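Local coordinates for protein beta-d-glucoside glucohydrolase (Hypocrea jecorina, PDB 3ZZ1) that probably hydrolyses terminal, non-reducing beta-D-glucosyl residues with release of beta-D-glucose, as a family 3 glycoside hydrolase in the breakdown of cellulose, at residues E99-S104 with V151-T156; P55-Q60 with G105-L110; V197-C202 with P230-T235. All blocks are in the same frame, centred on the assembly; numbering follows the deposited sequence.

In the fold
All three contacts lie in the N-terminal, TIM-barrel-like domain of this family 3 enzyme and bear on the five parallel strands 58-60, 108-109, 154-160, 199-202 and 232-235, in that order, of a sheet edged by the antiparallel strand 44-45. Contact 2 pairs the first two of these and contact 3 the last two, their centres about 13 Å apart; contact 1 lays helix 87-103 against the chain entering strand 154-160, which lies between the two pairs in the sheet. Its centre is about 8 Å from that of contact 2 and 16 Å from that of contact 3. Contacts 1 and 2 interleave along the chain, and contact 3 comes after both. Leu59 and Leu110 reach Met234, and Val108 reaches Tyr232, so the sheet curls round a shared interior.

Contact 1: residues E99-S104 with V151-T156; sequences EEVKAS and VGVQAT
Val101 and Val153 meet methyl to methyl, their side chains crossing obliquely, with CG1 of Val101 3.6 Å from CG1 of Val153. The second methyl of Val153, CG2, lies anti to the carbonyl carbon and packs against CB of Lys102 at 3.7 Å, so the two methyls of Val153 straddle the neighbouring residues Val101 and Lys102. Val151 packs nearer the start of the segment, against Glu99, the two side chains at about a right angle: its CG1 sits 3.6 Å from Glu99 N while CG2 touches CG of Glu99 at 4.0 Å. Beyond that carbon the glutamate chain runs on extended, and its OE1 is hydrogen-bonded to NE2 of His319. Lys102 contributes its aliphatic stem, which in one of two modelled conformers passes close to the carbonyl O of Val151. Gly152, just past the end of helix 134-150, has a positive phi that suits its lack of a side chain, and the turn there leads into strand 154-160. Helix 87-103 thus packs on the link between that helix and strand, with Val101 also reaching Ile109 of strand 108-109 and Val153 resting on Ile148 of helix 134-150.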
loop_
_atom_site.group_PDB
_atom_site.type_symbol
_atom_site.label_atom_id
_atom_site.label_comp_id
_atom_site.label_asym_id
_atom_site.label_seq_id
_atom_site.Cartn_x
_atom_site.Cartn_y
_atom_site.Cartn_z
ATOM N N GLU A 99 -12.270 -6.215 11.726
ATOM C CA GLU A 99 -13.321 -6.086 12.745
ATOM C C GLU A 99 -14.506 -5.252 12.265
ATOM O O GLU A 99 -15.663 -5.643 12.454
ATOM C CB GLU A 99 -12.755 -5.504 14.044
ATOM C CG GLU A 99 -12.011 -6.527 14.891
ATOM C CD GLU A 99 -11.317 -5.922 16.100
ATOM O OE1 GLU A 99 -11.683 -4.803 16.516
ATOM O OE2 GLU A 99 -10.404 -6.575 16.643
ATOM N N GLU A 100 -14.208 -4.119 11.633
ATOM C CA GLU A 100 -15.241 -3.203 11.140
ATOM C C GLU A 100 -16.005 -3.780 9.955
ATOM O O GLU A 100 -17.219 -3.606 9.854
ATOM C CB GLU A 100 -14.638 -1.841 10.785
ATOM C CG GLU A 100 -13.947 -1.185 11.971
ATOM C CD GLU A 100 -13.902 0.330 11.909
ATOM O OE1 GLU A 100 -14.335 0.909 10.895
ATOM O OE2 GLU A 100 -13.428 0.942 12.895
ATOM N N VAL A 101 -15.288 -4.472 9.072
ATOM C CA VAL A 101 -15.889 -5.113 7.901
ATOM C C VAL A 101 -16.896 -6.193 8.311
ATOM O O VAL A 101 -18.035 -6.190 7.829
ATOM C CB VAL A 101 -14.811 -5.681 6.942
ATOM C CG1 VAL A 101 -15.446 -6.440 5.795
ATOM C CG2 VAL A 101 -13.934 -4.551 6.402
ATOM N N LYS A 102 -16.484 -7.092 9.210
ATOM C CA LYS A 102 -17.364 -8.147 9.713
ATOM C C LYS A 102 -18.545 -7.543 10.467
ATOM O O LYS A 102 -19.696 -7.948 10.265
ATOM C CB LYS A 102 -16.588 -9.116 10.612
ATOM C CG LYS A 102 -17.388 -10.325 11.084
ATOM C CD LYS A 102 -16.465 -11.438 11.550
ATOM C CE LYS A 102 -17.243 -12.575 12.194
ATOM N NZ LYS A 102 -17.680 -12.236 13.575
ATOM N N ALA A 103 -18.250 -6.566 11.327
ATOM C CA ALA A 103 -19.281 -5.904 12.118
ATOM C C ALA A 103 -20.328 -5.223 11.236
ATOM O O ALA A 103 -21.472 -5.028 11.660
ATOM C CB ALA A 103 -18.659 -4.914 13.093
ATOM N N SER A 104 -19.936 -4.881 10.010
ATOM C CA SER A 104 -20.846 -4.274 9.035
ATOM C C SER A 104 -21.524 -5.325 8.145
ATOM O O SER A 104 -22.346 -4.989 7.289
ATOM C CB SER A 104 -20.101 -3.245 8.173
ATOM O OG SER A 104 -19.567 -2.200 8.971
ATOM N N VAL A 151 -9.847 -12.157 11.690
ATOM C CA VAL A 151 -11.164 -11.730 12.157
ATOM C C VAL A 151 -12.268 -12.555 11.493
ATOM O O VAL A 151 -13.392 -12.619 11.990
ATOM C CB VAL A 151 -11.380 -10.212 11.876
ATOM C CG1 VAL A 151 -12.801 -9.771 12.236
ATOM C CG2 VAL A 151 -10.354 -9.388 12.635
ATOM N N GLY A 152 -11.939 -13.192 10.374
ATOM C CA GLY A 152 -12.894 -14.034 9.661
ATOM C C GLY A 152 -13.500 -13.302 8.482
ATOM O O GLY A 152 -14.663 -13.520 8.126
ATOM N N VAL A 153 -12.693 -12.431 7.883
ATOM C CA VAL A 153 -13.089 -11.638 6.726
ATOM C C VAL A 153 -12.190 -12.027 5.564
ATOM O O VAL A 153 -11.014 -12.330 5.769
ATOM C CB VAL A 153 -12.942 -10.115 7.023
ATOM C CG1 VAL A 153 -13.245 -9.263 5.784
ATOM C CG2 VAL A 153 -13.839 -9.713 8.183
ATOM N N GLN A 154 -12.741 -12.027 4.351
ATOM C CA GLN A 154 -11.951 -12.294 3.148
ATOM C C GLN A 154 -11.230 -11.032 2.672
ATOM O O GLN A 154 -11.849 -9.979 2.502
ATOM C CB GLN A 154 -12.831 -12.835 2.015
ATOM C CG GLN A 154 -13.508 -14.166 2.292
ATOM C CD GLN A 154 -14.141 -14.756 1.044
ATOM O OE1 GLN A 154 -13.602 -14.628 -0.052
ATOM N NE2 GLN A 154 -15.286 -15.410 1.204
ATOM N N ALA A 155 -9.920 -11.146 2.456
ATOM C CA ALA A 155 -9.130 -10.061 1.873
ATOM C C ALA A 155 -8.953 -10.280 0.377
ATOM O O ALA A 155 -9.028 -11.416 -0.106
ATOM C CB ALA A 155 -7.774 -9.953 2.562
ATOM N N THR A 156 -8.712 -9.195 -0.353
ATOM C CA THR A 156 -8.555 -9.265 -1.801
ATOM C C THR A 156 -7.293 -8.534 -2.234
ATOM O O THR A 156 -7.260 -7.304 -2.262
ATOM C CB THR A 156 -9.779 -8.670 -2.535
ATOM O OG1 THR A 156 -10.961 -9.350 -2.109
ATOM C CG2 THR A 156 -9.634 -8.821 -4.044
#

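Contact 2: residues P55-Q60 with G105-L110; sequences PSLCLQ and GIHVIL
Cys58 and His107 meet where two parallel strands of the TIM-barrel-like domain, 58-60 and 108-109, begin to pair, and the histidine side chain can be followed from CB outward. Its CB lies 3.7 Å from CD1 of Leu57. CG is anti to the carbonyl carbon (chi1 -53°), which swings the ring back alongside segment 55-60. There ND1 accepts the N-H of Cys58 at 3.0 Å, the donor in the ring plane and the bond fairly straight (155°), consistent with ND1 carrying no proton. Farther out, CE1 comes near the carbonyl O of Ser56, also close to the ring plane, and CG of Pro55 meets both CE1 and NE2 obliquely to the ring, 3.8 Å from CE1 and 3.9 Å from NE2. Tyr306 meets the ring from outside the two segments. The histidine therefore takes up the N-H of Cys58 just ahead of the regular ladder, in which Cys58 O receives Val108 N, with a weak second bond from His107 N, Val108 O receives Gln60 N and Gln60 O receives Leu110 N. Leu59 and Val108 lie side by side on one face, pointing the same way, with CG of Leu59 3.8 Å from CB of Val108. Gln60, on the opposite face, is crossed at about a right angle by Ile106 from the loop before strand 108-109, CG2 of Ile106 3.6 Å from CB of Gln60. Gly105, whose positive phi closes a Schellman motif after helix 87-103, leads into Ile106. SG of Cys58, disulfide-bonded to Cys42, rests 3.8 Å from CG1 of Ile106.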
loop_
_atom_site.group_PDB
_atom_site.type_symbol
_atom_site.label_atom_id
_atom_site.label_comp_id
_atom_site.label_asym_id
_atom_site.label_seq_id
_atom_site.Cartn_x
_atom_site.Cartn_y
_atom_site.Cartn_z
ATOM N N PRO A 55 -24.672 -17.483 1.513
ATOM C CA PRO A 55 -25.415 -16.240 1.356
ATOM C C PRO A 55 -25.061 -15.566 0.040
ATOM O O PRO A 55 -24.173 -16.034 -0.674
ATOM C CB PRO A 55 -24.911 -15.394 2.530
ATOM C CG PRO A 55 -23.497 -15.826 2.696
ATOM C CD PRO A 55 -23.492 -17.308 2.381
ATOM N N SER A 56 -25.760 -14.485 -0.288
ATOM C CA SER A 56 -25.301 -13.601 -1.342
ATOM C C SER A 56 -24.011 -12.993 -0.809
ATOM O O SER A 56 -24.041 -12.247 0.175
ATOM C CB SER A 56 -26.334 -12.515 -1.617
ATOM O OG SER A 56 -25.800 -11.509 -2.458
ATOM N N LEU A 57 -22.882 -13.349 -1.423
ATOM C CA LEU A 57 -21.576 -12.859 -0.977
ATOM C C LEU A 57 -21.528 -11.343 -1.117
ATOM O O LEU A 57 -21.890 -10.802 -2.160
ATOM C CB LEU A 57 -20.436 -13.518 -1.762
ATOM C CG LEU A 57 -19.032 -13.402 -1.153
ATOM C CD1 LEU A 57 -18.844 -14.370 0.015
ATOM C CD2 LEU A 57 -17.974 -13.646 -2.212
ATOM N N CYS A 58 -21.114 -10.664 -0.052
ATOM C CA CYS A 58 -21.120 -9.207 -0.026
ATOM C C CYS A 58 -19.695 -8.673 -0.090
ATOM O O CYS A 58 -18.887 -8.912 0.815
ATOM C CB CYS A 58 -21.858 -8.693 1.213
ATOM S SG CYS A 58 -21.643 -6.921 1.545
ATOM N N LEU A 59 -19.398 -7.965 -1.176
ATOM C CA LEU A 59 -18.065 -7.428 -1.425
ATOM C C LEU A 59 -18.090 -5.909 -1.328
ATOM O O LEU A 59 -18.948 -5.265 -1.923
ATOM C CB LEU A 59 -17.551 -7.860 -2.801
ATOM C CG LEU A 59 -17.429 -9.366 -3.055
ATOM C CD1 LEU A 59 -18.693 -9.937 -3.696
ATOM C CD2 LEU A 59 -16.225 -9.639 -3.933
ATOM N N GLN A 60 -17.145 -5.349 -0.573
ATOM C CA GLN A 60 -17.088 -3.905 -0.349
ATOM C C GLN A 60 -15.662 -3.373 -0.399
ATOM O O GLN A 60 -14.723 -4.036 0.046
ATOM C CB GLN A 60 -17.703 -3.555 1.010
ATOM C CG GLN A 60 -18.180 -2.105 1.154
ATOM C CD GLN A 60 -19.617 -1.896 0.684
ATOM O OE1 GLN A 60 -20.181 -0.814 0.844
ATOM N NE2 GLN A 60 -20.209 -2.928 0.110
ATOM N N GLY A 105 -21.172 -6.594 8.348
ATOM C CA GLY A 105 -21.811 -7.702 7.642
ATOM C C GLY A 105 -21.359 -7.858 6.208
ATOM O O GLY A 105 -22.119 -8.325 5.356
ATOM N N ILE A 106 -20.118 -7.457 5.950
ATOM C CA ILE A 106 -19.480 -7.616 4.654
ATOM C C ILE A 106 -18.546 -8.818 4.728
ATOM O O ILE A 106 -17.783 -8.954 5.689
ATOM C CB ILE A 106 -18.668 -6.355 4.285
ATOM C CG1 ILE A 106 -19.591 -5.133 4.202
ATOM C CG2 ILE A 106 -17.900 -6.565 2.978
ATOM C CD1 ILE A 106 -18.910 -3.818 4.530
ATOM N N HIS A 107 -18.598 -9.677 3.711
ATOM C CA HIS A 107 -17.750 -10.869 3.658
ATOM C C HIS A 107 -16.365 -10.596 3.063
ATOM O O HIS A 107 -15.367 -11.169 3.513
ATOM C CB HIS A 107 -18.436 -11.986 2.868
ATOM C CG HIS A 107 -19.819 -12.302 3.341
ATOM N ND1 HIS A 107 -20.945 -11.991 2.608
ATOM C CD2 HIS A 107 -20.261 -12.889 4.479
ATOM C CE1 HIS A 107 -22.020 -12.378 3.271
ATOM N NE2 HIS A 107 -21.632 -12.925 4.410
ATOM N N VAL A 108 -16.306 -9.736 2.050
ATOM C CA VAL A 108 -15.060 -9.503 1.326
ATOM C C VAL A 108 -14.708 -8.020 1.305
ATOM O O VAL A 108 -15.516 -7.192 0.884
ATOM C CB VAL A 108 -15.109 -10.043 -0.142
ATOM C CG1 VAL A 108 -13.716 -10.127 -0.715
ATOM C CG2 VAL A 108 -15.771 -11.415 -0.211
ATOM N N ILE A 109 -13.504 -7.700 1.778
ATOM C CA ILE A 109 -12.967 -6.343 1.681
ATOM C C ILE A 109 -11.978 -6.264 0.515
ATOM O O ILE A 109 -11.086 -7.115 0.374
ATOM C CB ILE A 109 -12.333 -5.854 3.020
ATOM C CG1 ILE A 109 -12.067 -4.340 2.979
ATOM C CG2 ILE A 109 -11.063 -6.631 3.361
ATOM C CD1 ILE A 109 -13.331 -3.486 2.978
ATOM N N LEU A 110 -12.163 -5.255 -0.329
ATOM C CA LEU A 110 -11.416 -5.149 -1.580
ATOM C C LEU A 110 -10.078 -4.436 -1.388
ATOM O O LEU A 110 -9.914 -3.265 -1.742
ATOM C CB LEU A 110 -12.281 -4.493 -2.663
ATOM C CG LEU A 110 -13.608 -5.214 -2.957
ATOM C CD1 LEU A 110 -14.429 -4.449 -3.983
ATOM C CD2 LEU A 110 -13.391 -6.664 -3.423
#

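Contact 3: residues V197-C202 with P230-T235; sequences VASVMC and PGYVMT
Ser199 and Tyr232 pair at the start of two parallel strands, 199-202 and 232-235, neighbours in the TIM-barrel-like sheet and joined through helix 216-226 in a beta-alpha-beta crossover. Hydrogen bonds make the ladder: Tyr232 N to Ala198 O, Val200 N to Tyr232 O, Met234 N to Val200 O and Cys202 N to Met234 O, the last at 2.8 Å. Gly231 CA makes a CA-H...O contact with Ala198 O, so close that a CB on Gly231 would clash with that oxygen. In the modelled conformer of Ser199, one of two, Tyr232 O is gripped twice, for Ser199 OG also donates to it from above the carbonyl plane; OG, anti to the backbone N (chi1 -175°), reaches across to the other strand.

The aromatic contact is a CH-pi one. CB of Ser199 stands over a face of the Tyr232 ring, 3.7 Å from its centroid and 16° off the normal, while OG of the same conformer lies above the rim on that side. The ring's own hydroxyl is hydrogen-bonded to OE1 of Gln154, and helix 282-298 packs on the ring through Ile292 and Ala295. An alanine at Tyr232 would probably leave Gln154 without this partner and open a gap beside Ser199 CB.

Apolar and sulfur contacts complete the pairing. CG of Met234 lies against CB of Met201 at 3.8 Å, their chains slanted to each other. On the face that carries Val200 and Val233, which pack on helix 216-226, Cys202 is disulfide-bonded to Cys213, and its SG lies 3.8 Å from CG1 of Val233 and 3.6 Å from CA of Thr235.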
loop_
_atom_site.group_PDB
_atom_site.type_symbol
_atom_site.label_atom_id
_atom_site.label_comp_id
_atom_site.label_asym_id
_atom_site.label_seq_id
_atom_site.Cartn_x
_atom_site.Cartn_y
_atom_site.Cartn_z
ATOM N N VAL A 197 -4.241 -15.319 1.392
ATOM C CA VAL A 197 -5.242 -14.374 0.906
ATOM C C VAL A 197 -6.351 -15.180 0.239
ATOM O O VAL A 197 -6.084 -16.191 -0.417
ATOM C CB VAL A 197 -4.646 -13.275 -0.033
ATOM C CG1 VAL A 197 -4.322 -13.821 -1.432
ATOM C CG2 VAL A 197 -5.584 -12.068 -0.125
ATOM N N ALA A 198 -7.590 -14.753 0.459
ATOM C CA ALA A 198 -8.760 -15.476 -0.021
ATOM C C ALA A 198 -8.941 -15.266 -1.511
ATOM O O ALA A 198 -9.254 -16.205 -2.252
ATOM C CB ALA A 198 -9.999 -15.007 0.723
ATOM N N SER A 199 -8.720 -14.026 -1.941
ATOM C CA SER A 199 -8.984 -13.623 -3.309
ATOM C C SER A 199 -7.926 -12.668 -3.858
ATOM O O SER A 199 -7.172 -12.043 -3.103
ATOM C CB SER A 199 -10.368 -12.974 -3.399
ATOM O OG SER A 199 -10.708 -12.682 -4.740
ATOM N N VAL A 200 -7.893 -12.569 -5.182
ATOM C CA VAL A 200 -7.024 -11.677 -5.910
ATOM C C VAL A 200 -7.909 -11.013 -6.953
ATOM O O VAL A 200 -8.760 -11.671 -7.551
ATOM C CB VAL A 200 -5.870 -12.457 -6.585
ATOM C CG1 VAL A 200 -5.111 -11.582 -7.563
ATOM C CG2 VAL A 200 -4.916 -13.040 -5.529
ATOM N N MET A 201 -7.742 -9.712 -7.148
ATOM C CA MET A 201 -8.492 -8.999 -8.177
ATOM C C MET A 201 -7.595 -8.707 -9.384
ATOM O O MET A 201 -6.533 -8.093 -9.236
ATOM C CB MET A 201 -9.071 -7.695 -7.613
ATOM C CG MET A 201 -9.864 -6.871 -8.617
ATOM S SD MET A 201 -10.166 -5.165 -8.071
ATOM C CE MET A 201 -11.269 -5.430 -6.684
ATOM N N CYS A 202 -8.019 -9.155 -10.568
ATOM C CA CYS A 202 -7.287 -8.856 -11.807
ATOM C C CYS A 202 -7.586 -7.443 -12.324
ATOM O O CYS A 202 -8.677 -6.914 -12.108
ATOM C CB CYS A 202 -7.510 -9.924 -12.889
ATOM S SG CYS A 202 -9.229 -10.306 -13.315
ATOM N N PRO A 230 -4.748 -20.991 -3.988
ATOM C CA PRO A 230 -5.935 -21.847 -3.966
ATOM C C PRO A 230 -7.256 -21.075 -3.964
ATOM O O PRO A 230 -8.318 -21.689 -4.073
ATOM C CB PRO A 230 -5.776 -22.632 -2.651
ATOM C CG PRO A 230 -4.451 -22.139 -2.028
ATOM C CD PRO A 230 -4.216 -20.799 -2.632
ATOM N N GLY A 231 -7.190 -19.747 -3.842
ATOM C CA GLY A 231 -8.393 -18.902 -3.807
ATOM C C GLY A 231 -8.917 -18.492 -5.173
ATOM O O GLY A 231 -8.551 -19.086 -6.190
ATOM N N TYR A 232 -9.761 -17.461 -5.200
ATOM C CA TYR A 232 -10.445 -17.067 -6.436
ATOM C C TYR A 232 -10.026 -15.712 -6.993
ATOM O O TYR A 232 -9.696 -14.787 -6.242
ATOM C CB TYR A 232 -11.971 -17.130 -6.271
ATOM C CG TYR A 232 -12.565 -16.155 -5.265
ATOM C CD1 TYR A 232 -12.625 -16.474 -3.908
ATOM C CD2 TYR A 232 -13.089 -14.927 -5.677
ATOM C CE1 TYR A 232 -13.172 -15.589 -2.982
ATOM C CE2 TYR A 232 -13.642 -14.031 -4.755
ATOM C CZ TYR A 232 -13.686 -14.375 -3.409
ATOM O OH TYR A 232 -14.225 -13.505 -2.489
ATOM N N VAL A 233 -10.054 -15.614 -8.322
ATOM C CA VAL A 233 -9.752 -14.380 -9.035
ATOM C C VAL A 233 -11.047 -13.683 -9.439
ATOM O O VAL A 233 -11.878 -14.252 -10.161
ATOM C CB VAL A 233 -8.903 -14.637 -10.309
ATOM C CG1 VAL A 233 -8.631 -13.328 -11.053
ATOM C CG2 VAL A 233 -7.594 -15.355 -9.963
ATOM N N MET A 234 -11.211 -12.453 -8.963
ATOM C CA MET A 234 -12.311 -11.602 -9.385
ATOM C C MET A 234 -11.766 -10.527 -10.314
ATOM O O MET A 234 -10.569 -10.227 -10.294
ATOM C CB MET A 234 -13.017 -10.972 -8.175
ATOM C CG MET A 234 -12.304 -9.753 -7.568
ATOM S SD MET A 234 -13.158 -9.069 -6.129
ATOM C CE MET A 234 -12.840 -10.327 -4.897
ATOM N N THR A 235 -12.645 -9.962 -11.134
ATOM C CA THR A 235 -12.281 -8.859 -12.012
ATOM C C THR A 235 -12.363 -7.563 -11.229
ATOM O O THR A 235 -13.153 -7.451 -10.288
ATOM C CB THR A 235 -13.247 -8.730 -13.222
ATOM O OG1 THR A 235 -14.579 -8.494 -12.749
ATOM C CG2 THR A 235 -13.239 -9.980 -14.081
#